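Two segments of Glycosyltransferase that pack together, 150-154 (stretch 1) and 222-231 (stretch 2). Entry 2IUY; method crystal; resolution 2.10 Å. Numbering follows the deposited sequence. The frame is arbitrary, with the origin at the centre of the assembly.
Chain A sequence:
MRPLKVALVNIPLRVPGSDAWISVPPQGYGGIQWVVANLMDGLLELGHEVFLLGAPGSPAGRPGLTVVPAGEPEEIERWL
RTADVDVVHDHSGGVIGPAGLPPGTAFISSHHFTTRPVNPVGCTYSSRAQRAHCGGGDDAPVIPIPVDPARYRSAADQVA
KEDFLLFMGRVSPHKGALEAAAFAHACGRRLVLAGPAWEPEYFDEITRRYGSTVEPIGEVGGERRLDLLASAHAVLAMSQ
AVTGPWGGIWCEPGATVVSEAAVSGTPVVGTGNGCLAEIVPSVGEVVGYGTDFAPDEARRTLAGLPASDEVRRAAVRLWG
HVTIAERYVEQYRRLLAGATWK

Stretch 1, residues 150-154: ARYRS
Stretch 2 (222-231) GERRLDLLAS

Stretch 2 is helical through Ser231, with phi/psi near -61/-43 from Glu223 to Leu229, Arg225 being at -47/-48, and i to i+4 bonds such as Ala230 N to Leu226 O, 3.2 Å; Gly222 has phi/psi 59/-138, a positive phi that favours glycine. Stretch 1 leaves a 3-10 segment at Arg151 (-84/-9) and extends through Tyr152 (-120/166), Arg153 (-68/141) and Ser154 (-106/170). The register sets Tyr152 CA 6.2 Å from Leu226 CA and Arg153 CA 6.3 Å from Ala230 CA. One water joins the backbones, accepting from Arg153 N (3.1 Å) and donating to Leu226 O (2.8 Å).

Arg153 dominates, with 133 Å² covered by the helix. Arg153 CB points toward the helix and meets Ala230 CB at 3.8 Å, where the short methyl permits close approach. Rotamers m, m, t, with chi4 -115°, carry the guanidinium to two acids one helical turn apart, both m at chi1. Arg153 NH2 bridges to Glu223 OE1 (2.6 Å, 172°) and Arg153 NE to Asp227 OD1 (3.0 Å, 166°); both oxygens lie at the guanidinium edge, while Leu226 CD1 covers one face, 3.5 Å from Arg153 NH1.

Leu226 (m, t) also places CD2 3.5 Å from Arg151 O and 3.8 Å from Tyr152 CD1. The buried Tyr152 ring (chi1 m, chi2 -88°) meets Leu229 CD2 edge-on, 4.4 Å from Tyr152 CE1.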

# COMPACT_ATOMS: atom_id res chain seq x y z
N ALA A 150 -10.09 9.24 -7.67
CA ALA A 150 -11.07 8.71 -8.65
C ALA A 150 -11.31 7.23 -8.45
O ALA A 150 -12.33 6.72 -8.83
CB ALA A 150 -10.62 8.99 -10.14
N ARG A 151 -10.36 6.53 -7.86
CA ARG A 151 -10.51 5.09 -7.63
C ARG A 151 -11.30 4.79 -6.36
O ARG A 151 -11.61 3.62 -6.10
CB ARG A 151 -9.15 4.38 -7.56
CG ARG A 151 -8.47 4.22 -8.92
CD ARG A 151 -7.47 3.04 -8.98
NE ARG A 151 -6.78 3.04 -10.28
CZ ARG A 151 -7.11 2.33 -11.38
NH1 ARG A 151 -8.15 1.52 -11.40
NH2 ARG A 151 -6.38 2.46 -12.49
N TYR A 152 -11.58 5.82 -5.56
CA TYR A 152 -12.23 5.66 -4.26
C TYR A 152 -13.54 6.42 -4.20
O TYR A 152 -13.84 7.27 -5.07
CB TYR A 152 -11.28 6.02 -3.09
CG TYR A 152 -10.06 5.11 -3.14
CD1 TYR A 152 -10.05 3.86 -2.49
CD2 TYR A 152 -8.96 5.46 -3.93
CE1 TYR A 152 -8.94 3.00 -2.62
CE2 TYR A 152 -7.88 4.61 -4.07
CZ TYR A 152 -7.87 3.41 -3.41
OH TYR A 152 -6.76 2.63 -3.60
N ARG A 153 -14.33 6.09 -3.18
CA ARG A 153 -15.58 6.78 -2.97
C ARG A 153 -15.31 8.22 -2.56
O ARG A 153 -14.41 8.52 -1.75
CB ARG A 153 -16.46 6.07 -1.94
CG ARG A 153 -16.88 4.67 -2.28
CD ARG A 153 -17.94 4.58 -3.38
NE ARG A 153 -18.24 3.17 -3.65
CZ ARG A 153 -18.00 2.55 -4.80
NH1 ARG A 153 -17.51 3.21 -5.86
NH2 ARG A 153 -18.31 1.25 -4.93
N SER A 154 -16.14 9.09 -3.10
CA SER A 154 -16.02 10.50 -2.95
C SER A 154 -17.07 11.02 -1.99
O SER A 154 -18.00 10.29 -1.61
CB SER A 154 -16.20 11.15 -4.32
OG SER A 154 -17.56 11.06 -4.70
N GLY A 222 -12.84 -5.31 -5.34
CA GLY A 222 -13.83 -4.69 -6.22
C GLY A 222 -14.63 -3.63 -5.52
O GLY A 222 -14.08 -2.87 -4.72
N GLU A 223 -15.93 -3.64 -5.78
CA GLU A 223 -16.84 -2.65 -5.25
C GLU A 223 -17.15 -2.76 -3.74
O GLU A 223 -17.37 -1.74 -3.10
CB GLU A 223 -18.14 -2.64 -6.06
CG GLU A 223 -17.94 -2.29 -7.55
CD GLU A 223 -17.43 -0.87 -7.73
OE1 GLU A 223 -18.06 0.08 -7.19
OE2 GLU A 223 -16.37 -0.71 -8.40
N ARG A 224 -17.17 -3.96 -3.17
CA ARG A 224 -17.42 -4.06 -1.72
C ARG A 224 -16.28 -3.45 -0.92
O ARG A 224 -16.49 -2.73 0.03
CB ARG A 224 -17.77 -5.50 -1.25
CG ARG A 224 -17.84 -5.57 0.30
CD ARG A 224 -18.96 -6.34 0.99
NE ARG A 224 -18.57 -7.71 1.06
CZ ARG A 224 -18.60 -8.52 2.11
NH1 ARG A 224 -19.10 -8.20 3.31
NH2 ARG A 224 -18.16 -9.73 1.88
N ARG A 225 -15.06 -3.74 -1.32
CA ARG A 225 -13.86 -3.16 -0.75
C ARG A 225 -13.91 -1.62 -0.55
O ARG A 225 -13.58 -1.08 0.51
CB ARG A 225 -12.72 -3.53 -1.65
CG ARG A 225 -11.38 -3.36 -1.02
CD ARG A 225 -10.29 -3.26 -2.08
NE ARG A 225 -9.05 -3.02 -1.38
CZ ARG A 225 -8.31 -1.92 -1.51
NH1 ARG A 225 -8.62 -0.97 -2.38
NH2 ARG A 225 -7.23 -1.83 -0.76
N LEU A 226 -14.35 -0.94 -1.62
CA LEU A 226 -14.50 0.50 -1.66
C LEU A 226 -15.57 1.02 -0.73
O LEU A 226 -15.35 2.00 -0.03
CB LEU A 226 -14.87 0.91 -3.07
CG LEU A 226 -13.88 0.67 -4.18
CD1 LEU A 226 -14.49 1.42 -5.39
CD2 LEU A 226 -12.42 1.16 -3.82
N ASP A 227 -16.73 0.37 -0.75
CA ASP A 227 -17.81 0.73 0.17
C ASP A 227 -17.39 0.53 1.64
O ASP A 227 -17.67 1.38 2.47
CB ASP A 227 -19.07 -0.10 -0.10
CG ASP A 227 -19.71 0.22 -1.45
OD1 ASP A 227 -19.78 1.42 -1.80
OD2 ASP A 227 -20.18 -0.73 -2.14
N LEU A 228 -16.73 -0.59 1.94
CA LEU A 228 -16.25 -0.85 3.32
C LEU A 228 -15.30 0.26 3.80
O LEU A 228 -15.43 0.79 4.90
CB LEU A 228 -15.57 -2.23 3.39
CG LEU A 228 -16.47 -3.47 3.36
CD1 LEU A 228 -15.60 -4.75 3.33
CD2 LEU A 228 -17.42 -3.49 4.55
N LEU A 229 -14.36 0.61 2.93
CA LEU A 229 -13.39 1.69 3.21
C LEU A 229 -14.06 3.01 3.60
O LEU A 229 -13.66 3.67 4.57
CB LEU A 229 -12.48 1.90 2.00
CG LEU A 229 -11.01 1.48 1.94
CD1 LEU A 229 -10.38 0.89 3.20
CD2 LEU A 229 -10.67 0.69 0.64
N ALA A 230 -15.10 3.34 2.84
CA ALA A 230 -15.89 4.57 2.97
C ALA A 230 -16.92 4.54 4.15
O ALA A 230 -17.17 5.54 4.80
CB ALA A 230 -16.65 4.81 1.64
N SER A 231 -17.56 3.40 4.35
CA SER A 231 -18.66 3.29 5.29
C SER A 231 -18.14 3.06 6.72
O SER A 231 -18.84 3.33 7.71
CB SER A 231 -19.61 2.16 4.84
OG SER A 231 -18.97 0.90 4.84
O HOH W 1 -13.64 3.87 -1.12